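Local structure of malonate decarboxylase subunit alpha (Acinetobacter baumannii ATCC 17978, 6MPR) at residues N68-R77 and V224-F235. The protein probably acts as the acyl-carrier-protein transferase subunit of malonate decarboxylase, exchanging acetyl for malonyl groups on the carrier protein so that malonate can be decarboxylated. Numbering follows the deposited sequence. Where two conformers were deposited one is given.
Sequences NQKQADFLSR and VADQPFYIEPLF
Asp73 OD1 receives the backbone N-H of Tyr230 at 2.8 Å, from above the carboxylate plane, and also accepts a hydrogen bond from water 3, which likewise donates to Gln227 O. An aspartate suits the first turn of helix 73-79 because its short side chain, with CG between backbone N and carbonyl carbon (chi1 68°), reaches the passing loop. Its other oxygen, OD2, takes both NE and NH2 of Arg77, one helical turn on, in a side-on grip. NH2 is shared: Asp226 is gripped end-on, NH1 meeting OD2 at 2.8 Å and NH2 meeting OD1 at 2.9 Å, each on a syn lone pair, with guanidinium and carboxylate nearly coplanar (19°). Bonds to both carboxylates fix the rotation of the guanidinium, whose charge probably offsets their mutual repulsion. Beside it, one face of the Phe74 ring takes Ala225 CA in a CH-pi contact; alanine's short CB packs on Phe74 CB (3.8 Å) and lets the backbone lie close.

Further along, Gln71 N donates to Tyr230 O (2.9 Å). Lys70 lays CG over the face of Phe229, 4.0 Å from its centroid, while its ammonium runs on to Ser177, Ala162 and Ser181. Water 1 joins Gln69 O to Glu232 N. The contact thus ties the loop after strand 221-224 to the loop and helix start following strand 61-64, at the C-terminal ends of strands in a parallel, Rossmann-like alpha/beta sheet.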
loop_
_atom_site.group_PDB
_atom_site.type_symbol
_atom_site.label_atom_id
_atom_site.label_comp_id
_atom_site.label_asym_id
_atom_site.label_seq_id
_atom_site.Cartn_x
_atom_site.Cartn_y
_atom_site.Cartn_z
ATOM N N ASN A 68 4.822 -6.896 14.811
ATOM C CA ASN A 68 5.177 -5.852 15.762
ATOM C C ASN A 68 4.776 -6.235 17.182
ATOM O O ASN A 68 5.516 -5.949 18.134
ATOM C CB ASN A 68 4.553 -4.514 15.389
ATOM C CG ASN A 68 4.998 -3.396 16.334
ATOM O OD1 ASN A 68 6.089 -2.834 16.182
ATOM N ND2 ASN A 68 4.175 -3.099 17.331
ATOM N N GLN A 69 3.631 -6.903 17.352
ATOM C CA GLN A 69 3.153 -7.301 18.673
ATOM C C GLN A 69 3.174 -8.818 18.839
ATOM O O GLN A 69 3.975 -9.341 19.616
ATOM C CB GLN A 69 1.748 -6.730 18.900
ATOM C CG GLN A 69 1.676 -5.211 18.767
ATOM C CD GLN A 69 0.276 -4.734 18.417
ATOM O OE1 GLN A 69 -0.027 -4.486 17.248
ATOM N NE2 GLN A 69 -0.576 -4.600 19.418
ATOM N N LYS A 70 2.317 -9.547 18.122
ATOM C CA LYS A 70 2.245 -11.004 18.253
ATOM C C LYS A 70 3.547 -11.664 17.819
ATOM O O LYS A 70 4.064 -11.368 16.741
ATOM C CB LYS A 70 1.086 -11.532 17.398
ATOM C CG LYS A 70 1.079 -13.035 17.192
ATOM C CD LYS A 70 -0.175 -13.450 16.425
ATOM C CE LYS A 70 -0.078 -13.103 14.952
ATOM N NZ LYS A 70 -1.342 -13.427 14.197
ATOM N N GLN A 71 4.066 -12.575 18.651
ATOM C CA GLN A 71 5.282 -13.330 18.355
ATOM C C GLN A 71 4.965 -14.816 18.328
ATOM O O GLN A 71 4.397 -15.357 19.289
ATOM C CB GLN A 71 6.409 -13.102 19.384
ATOM C CG GLN A 71 6.725 -11.636 19.704
ATOM C CD GLN A 71 7.200 -10.888 18.478
ATOM O OE1 GLN A 71 8.031 -11.398 17.706
ATOM N NE2 GLN A 71 6.668 -9.685 18.274
ATOM N N ALA A 72 5.358 -15.479 17.244
ATOM C CA ALA A 72 5.296 -16.937 17.191
ATOM C C ALA A 72 6.491 -17.486 17.974
ATOM O O ALA A 72 7.443 -18.055 17.430
ATOM C CB ALA A 72 5.295 -17.410 15.746
ATOM N N ASP A 73 6.450 -17.281 19.286
ATOM C CA ASP A 73 7.671 -17.499 20.066
ATOM C C ASP A 73 7.972 -18.974 20.302
ATOM O O ASP A 73 9.138 -19.333 20.508
ATOM C CB ASP A 73 7.602 -16.750 21.399
ATOM C CG ASP A 73 6.560 -17.307 22.345
ATOM O OD1 ASP A 73 5.340 -17.216 22.047
ATOM O OD2 ASP A 73 6.964 -17.854 23.395
ATOM N N PHE A 74 6.958 -19.838 20.269
ATOM C CA PHE A 74 7.239 -21.271 20.290
ATOM C C PHE A 74 8.014 -21.685 19.045
ATOM O O PHE A 74 9.007 -22.423 19.136
ATOM C CB PHE A 74 5.930 -22.047 20.415
ATOM C CG PHE A 74 6.083 -23.534 20.358
ATOM C CD1 PHE A 74 6.803 -24.212 21.331
ATOM C CD2 PHE A 74 5.481 -24.254 19.350
ATOM C CE1 PHE A 74 6.921 -25.601 21.287
ATOM C CE2 PHE A 74 5.607 -25.629 19.290
ATOM C CZ PHE A 74 6.324 -26.301 20.264
ATOM N N LEU A 75 7.608 -21.187 17.877
ATOM C CA LEU A 75 8.328 -21.542 16.652
ATOM C C LEU A 75 9.723 -20.929 16.626
ATOM O O LEU A 75 10.680 -21.590 16.211
ATOM C CB LEU A 75 7.530 -21.118 15.410
ATOM C CG LEU A 75 6.178 -21.804 15.206
ATOM C CD1 LEU A 75 5.476 -21.305 13.917
ATOM C CD2 LEU A 75 6.326 -23.319 15.211
ATOM N N SER A 76 9.866 -19.678 17.079
ATOM C CA SER A 76 11.190 -19.059 17.067
ATOM C C SER A 76 12.119 -19.712 18.087
ATOM O O SER A 76 13.288 -19.961 17.777
ATOM C CB SER A 76 11.088 -17.545 17.292
ATOM O OG SER A 76 10.443 -17.227 18.514
ATOM N N ARG A 77 11.623 -20.021 19.297
ATOM C CA ARG A 77 12.459 -20.726 20.270
ATOM C C ARG A 77 12.847 -22.104 19.747
ATOM O O ARG A 77 13.981 -22.564 19.956
ATOM C CB ARG A 77 11.741 -20.853 21.621
ATOM C CG ARG A 77 11.650 -19.551 22.420
ATOM C CD ARG A 77 10.977 -19.757 23.789
ATOM N NE ARG A 77 9.513 -19.714 23.715
ATOM C CZ ARG A 77 8.729 -20.784 23.859
ATOM N NH1 ARG A 77 9.262 -21.978 24.085
ATOM N NH2 ARG A 77 7.407 -20.667 23.786
ATOM N N VAL A 224 0.233 -26.994 18.321
ATOM C CA VAL A 224 -0.183 -26.353 19.564
ATOM C C VAL A 224 1.068 -25.887 20.300
ATOM O O VAL A 224 1.971 -26.685 20.581
ATOM C CB VAL A 224 -1.015 -27.316 20.426
ATOM C CG1 VAL A 224 -1.402 -26.655 21.756
ATOM C CG2 VAL A 224 -2.254 -27.750 19.679
ATOM N N ALA A 225 1.136 -24.591 20.603
ATOM C CA ALA A 225 2.323 -24.052 21.254
ATOM C C ALA A 225 2.436 -24.582 22.680
ATOM O O ALA A 225 1.438 -24.955 23.304
ATOM C CB ALA A 225 2.276 -22.526 21.269
ATOM N N ASP A 226 3.669 -24.606 23.202
ATOM C CA ASP A 226 3.857 -25.043 24.581
ATOM C C ASP A 226 3.194 -24.083 25.551
ATOM O O ASP A 226 2.873 -24.471 26.678
ATOM C CB ASP A 226 5.350 -25.200 24.921
ATOM C CG ASP A 226 6.191 -23.952 24.583
ATOM O OD1 ASP A 226 5.668 -22.985 23.992
ATOM O OD2 ASP A 226 7.405 -23.962 24.902
ATOM N N GLN A 227 2.976 -22.845 25.124
ATOM C CA GLN A 227 2.315 -21.831 25.927
ATOM C C GLN A 227 1.789 -20.768 24.978
ATOM O O GLN A 227 2.250 -20.681 23.834
ATOM C CB GLN A 227 3.284 -21.228 26.955
ATOM C CG GLN A 227 4.492 -20.558 26.315
ATOM C CD GLN A 227 5.462 -20.051 27.348
ATOM O OE1 GLN A 227 5.898 -18.903 27.300
ATOM N NE2 GLN A 227 5.808 -20.906 28.293
ATOM N N PRO A 228 0.795 -19.982 25.396
ATOM C CA PRO A 228 0.165 -19.035 24.462
ATOM C C PRO A 228 1.188 -18.091 23.851
ATOM O O PRO A 228 2.182 -17.738 24.492
ATOM C CB PRO A 228 -0.831 -18.278 25.344
ATOM C CG PRO A 228 -1.144 -19.237 26.454
ATOM C CD PRO A 228 0.140 -19.977 26.715
ATOM N N PHE A 229 0.936 -17.693 22.596
ATOM C CA PHE A 229 1.894 -16.844 21.893
ATOM C C PHE A 229 2.188 -15.570 22.678
ATOM O O PHE A 229 1.317 -15.001 23.348
ATOM C CB PHE A 229 1.429 -16.516 20.449
ATOM C CG PHE A 229 0.188 -15.636 20.335
ATOM C CD1 PHE A 229 0.242 -14.258 20.558
ATOM C CD2 PHE A 229 -1.013 -16.180 19.902
ATOM C CE1 PHE A 229 -0.890 -13.461 20.414
ATOM C CE2 PHE A 229 -2.151 -15.404 19.758
ATOM C CZ PHE A 229 -2.094 -14.024 20.014
ATOM N N TYR A 230 3.458 -15.173 22.636
ATOM C CA TYR A 230 3.942 -14.018 23.375
ATOM C C TYR A 230 3.450 -12.721 22.756
ATOM O O TYR A 230 3.474 -12.553 21.531
ATOM C CB TYR A 230 5.466 -14.024 23.380
ATOM C CG TYR A 230 6.099 -12.874 24.121
ATOM C CD1 TYR A 230 6.262 -12.930 25.492
ATOM C CD2 TYR A 230 6.523 -11.725 23.450
ATOM C CE1 TYR A 230 6.839 -11.886 26.190
ATOM C CE2 TYR A 230 7.108 -10.668 24.148
ATOM C CZ TYR A 230 7.262 -10.762 25.518
ATOM O OH TYR A 230 7.835 -9.739 26.240
ATOM N N ILE A 231 3.032 -11.788 23.608
ATOM C CA ILE A 231 2.679 -10.442 23.163
ATOM C C ILE A 231 2.701 -9.517 24.376
ATOM O O ILE A 231 2.209 -9.875 25.447
ATOM C CB ILE A 231 1.308 -10.430 22.447
ATOM C CG1 ILE A 231 0.939 -9.009 22.034
ATOM C CG2 ILE A 231 0.211 -11.062 23.302
ATOM C CD1 ILE A 231 -0.257 -8.961 21.090
ATOM N N GLU A 232 3.304 -8.302 24.195
ATOM C CA GLU A 232 3.444 -7.225 25.181
ATOM C C GLU A 232 2.463 -6.097 24.916
ATOM O O GLU A 232 2.065 -5.868 23.777
ATOM C CB GLU A 232 4.844 -6.602 25.133
ATOM C CG GLU A 232 6.000 -7.496 25.303
ATOM C CD GLU A 232 7.270 -6.671 25.390
ATOM O OE1 GLU A 232 7.470 -6.007 26.429
ATOM O OE2 GLU A 232 8.036 -6.651 24.409
ATOM N N PRO A 233 2.104 -5.307 25.947
ATOM C CA PRO A 233 1.317 -4.094 25.706
ATOM C C PRO A 233 2.192 -2.965 25.202
ATOM O O PRO A 233 2.751 -2.201 25.998
ATOM C CB PRO A 233 0.726 -3.771 27.090
ATOM C CG PRO A 233 1.720 -4.332 28.052
ATOM C CD PRO A 233 2.295 -5.567 27.387
ATOM N N LEU A 234 2.307 -2.832 23.889
ATOM C CA LEU A 234 3.186 -1.839 23.293
ATOM C C LEU A 234 2.470 -0.551 22.906
ATOM O O LEU A 234 3.136 0.398 22.471
ATOM C CB LEU A 234 3.870 -2.434 22.059
ATOM C CG LEU A 234 4.707 -3.691 22.323
ATOM C CD1 LEU A 234 5.207 -4.269 21.007
ATOM C CD2 LEU A 234 5.876 -3.386 23.265
ATOM N N PHE A 235 1.141 -0.480 23.059
ATOM C CA PHE A 235 0.368 0.667 22.591
ATOM C C PHE A 235 -0.405 1.315 23.729
ATOM O O PHE A 235 -1.447 1.946 23.522
ATOM C CB PHE A 235 -0.535 0.256 21.424
ATOM C CG PHE A 235 0.255 -0.031 20.181
ATOM C CD1 PHE A 235 0.812 -1.280 19.976
ATOM C CD2 PHE A 235 0.545 0.984 19.283
ATOM C CE1 PHE A 235 1.580 -1.525 18.858
ATOM C CE2 PHE A 235 1.327 0.746 18.172
ATOM C CZ PHE A 235 1.845 -0.515 17.961
HETATM O O HOH W 1 4.911 -8.076 21.721
HETATM O O HOH W 2 0.557 -4.520 22.097
HETATM O O HOH W 3 4.187 -19.559 22.042
HETATM O O HOH W 4 4.780 -17.255 25.160
#